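Local coordinates for protein DNA polymerase (Pyrobaculum calidifontis, PDB 5MDN) that probably catalyses template-directed DNA synthesis from deoxyribonucleoside triphosphates, as a family B DNA polymerase that also contains an exonuclease domain, at residues R210-F215 and L247-R252. Sequence-based numbering, arbitrary orientation.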
loop_
_atom_site.group_PDB
_atom_site.type_symbol
_atom_site.label_atom_id
_atom_site.label_comp_id
_atom_site.label_asym_id
_atom_site.label_seq_id
_atom_site.Cartn_x
_atom_site.Cartn_y
_atom_site.Cartn_z
ATOM N N ARG A 210 -8.576 13.443 29.931
ATOM C CA ARG A 210 -7.810 12.390 30.592
ATOM C C ARG A 210 -7.206 11.396 29.605
ATOM O O ARG A 210 -6.131 10.846 29.868
ATOM C CB ARG A 210 -8.695 11.645 31.595
ATOM C CG ARG A 210 -9.999 11.106 31.010
ATOM C CD ARG A 210 -10.939 10.592 32.100
ATOM N NE ARG A 210 -10.431 9.365 32.719
ATOM C CZ ARG A 210 -10.988 8.758 33.763
ATOM N NH1 ARG A 210 -12.080 9.261 34.324
ATOM N NH2 ARG A 210 -10.444 7.648 34.249
ATOM N N VAL A 211 -7.875 11.144 28.476
ATOM C CA VAL A 211 -7.430 10.092 27.566
ATOM C C VAL A 211 -6.298 10.585 26.669
ATOM O O VAL A 211 -5.296 9.886 26.476
ATOM C CB VAL A 211 -8.619 9.553 26.747
ATOM C CG1 VAL A 211 -9.413 10.689 26.130
ATOM C CG2 VAL A 211 -8.131 8.607 25.665
ATOM N N ILE A 212 -6.430 11.790 26.105
ATOM C CA ILE A 212 -5.346 12.336 25.293
ATOM C C ILE A 212 -4.106 12.555 26.148
ATOM O O ILE A 212 -2.978 12.277 25.720
ATOM C CB ILE A 212 -5.792 13.635 24.593
ATOM C CG1 ILE A 212 -6.910 13.348 23.591
ATOM C CG2 ILE A 212 -4.614 14.298 23.886
ATOM C CD1 ILE A 212 -7.473 14.592 22.929
ATOM N N ARG A 213 -4.295 13.050 27.372
ATOM C CA ARG A 213 -3.183 13.172 28.306
ATOM C C ARG A 213 -2.570 11.809 28.608
ATOM O O ARG A 213 -1.343 11.668 28.667
ATOM C CB ARG A 213 -3.660 13.839 29.595
ATOM C CG ARG A 213 -2.544 14.251 30.532
ATOM C CD ARG A 213 -1.707 15.360 29.914
ATOM N NE ARG A 213 -0.412 14.893 29.434
ATOM C CZ ARG A 213 0.274 15.480 28.459
ATOM N NH1 ARG A 213 -0.211 16.559 27.861
ATOM N NH2 ARG A 213 1.448 14.991 28.086
ATOM N N GLY A 214 -3.414 10.792 28.803
ATOM C CA GLY A 214 -2.903 9.461 29.094
ATOM C C GLY A 214 -2.165 8.840 27.923
ATOM O O GLY A 214 -1.141 8.176 28.106
ATOM N N PHE A 215 -2.683 9.030 26.706
ATOM C CA PHE A 215 -2.001 8.521 25.518
ATOM C C PHE A 215 -0.621 9.152 25.365
ATOM O O PHE A 215 0.376 8.451 25.161
ATOM C CB PHE A 215 -2.853 8.773 24.275
ATOM C CG PHE A 215 -2.228 8.282 22.999
ATOM C CD1 PHE A 215 -1.723 6.994 22.908
ATOM C CD2 PHE A 215 -2.154 9.105 21.888
ATOM C CE1 PHE A 215 -1.149 6.541 21.732
ATOM C CE2 PHE A 215 -1.581 8.658 20.711
ATOM C CZ PHE A 215 -1.079 7.375 20.633
ATOM N N LEU A 247 -9.232 20.870 22.408
ATOM C CA LEU A 247 -9.181 20.754 23.860
ATOM C C LEU A 247 -8.005 21.495 24.481
ATOM O O LEU A 247 -7.960 21.633 25.708
ATOM C CB LEU A 247 -9.125 19.280 24.275
ATOM C CG LEU A 247 -10.228 18.365 23.739
ATOM C CD1 LEU A 247 -10.185 17.025 24.451
ATOM C CD2 LEU A 247 -11.599 19.014 23.891
ATOM N N GLY A 248 -7.066 21.982 23.676
ATOM C CA GLY A 248 -5.910 22.685 24.198
ATOM C C GLY A 248 -4.973 21.836 25.025
ATOM O O GLY A 248 -4.316 22.353 25.934
ATOM N N VAL A 249 -4.889 20.545 24.735
ATOM C CA VAL A 249 -3.868 19.664 25.289
ATOM C C VAL A 249 -2.954 19.234 24.145
ATOM O O VAL A 249 -3.433 18.663 23.156
ATOM C CB VAL A 249 -4.482 18.453 26.017
ATOM C CG1 VAL A 249 -5.492 17.721 25.140
ATOM C CG2 VAL A 249 -3.383 17.506 26.489
ATOM N N PRO A 250 -1.653 19.514 24.212
ATOM C CA PRO A 250 -0.790 19.265 23.050
ATOM C C PRO A 250 -0.515 17.781 22.852
ATOM O O PRO A 250 -0.357 17.021 23.812
ATOM C CB PRO A 250 0.491 20.033 23.392
ATOM C CG PRO A 250 0.526 20.045 24.883
ATOM C CD PRO A 250 -0.912 20.116 25.336
ATOM N N LEU A 251 -0.462 17.376 21.585
ATOM C CA LEU A 251 -0.270 15.973 21.215
ATOM C C LEU A 251 1.213 15.696 20.958
ATOM O O LEU A 251 1.631 15.313 19.867
ATOM C CB LEU A 251 -1.122 15.630 19.997
ATOM C CG LEU A 251 -1.287 14.165 19.585
ATOM C CD1 LEU A 251 -1.790 13.318 20.746
ATOM C CD2 LEU A 251 -2.214 14.046 18.385
ATOM N N ARG A 252 2.014 15.909 22.000
ATOM C CA ARG A 252 3.473 15.855 21.897
ATOM C C ARG A 252 3.923 14.414 22.096
ATOM O O ARG A 252 4.205 13.979 23.211
ATOM C CB ARG A 252 4.119 16.782 22.917
ATOM C CG ARG A 252 3.781 18.248 22.734
ATOM C CD ARG A 252 4.471 19.085 23.795
ATOM N NE ARG A 252 4.111 18.651 25.143
ATOM C CZ ARG A 252 4.910 17.944 25.936
ATOM N NH1 ARG A 252 6.120 17.596 25.517
ATOM N NH2 ARG A 252 4.504 17.586 27.147
#
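Apolar side chains carry most of this contact between helical residues 210-215 and the loop 247-252; no hydrogen bond crosses it. Ile212 points at the loop and, being branched, touches it through CG2 and CD1. With CG1 anti to the carbonyl carbon (chi1 -65°), CG2 stands anti to the backbone N and lies 3.7 Å from Val249 CG1, while Ile212 CD1 reaches Leu247 CD1 at 3.9 Å. Leu251 CD1 approaches Ile212 CG2 at 4.3 Å and also lies 4.4 Å from Phe215 CD2, at the ring edge. Gly248, whose positive phi (66°) suits glycine, ends helix 232-247 in a Schellman motif, after which the loop turns along helix 209-222.

Charged groups meet beside this apolar patch. Arg213 is not directed at the loop, but its long chain, bent at chi2 and chi3, brings NH1 against the second Val249 methyl, CG2, at 3.6 Å, a van der Waals contact. Arg213 NH2 lies 4.1 Å from Arg252 NH2, and Lys220 adds a third positive charge; the salt bridge from Arg213 NE to Asp217 probably offsets some repulsion.

Within the RNase H-like exonuclease domain, the contact joins helix 209-222 to the loop leaving helix 232-247: Leu251 also packs on Leu240 and Ala244 of that helix, while Phe215 reaches Leu189 and Val191 of sheet strand 186-193.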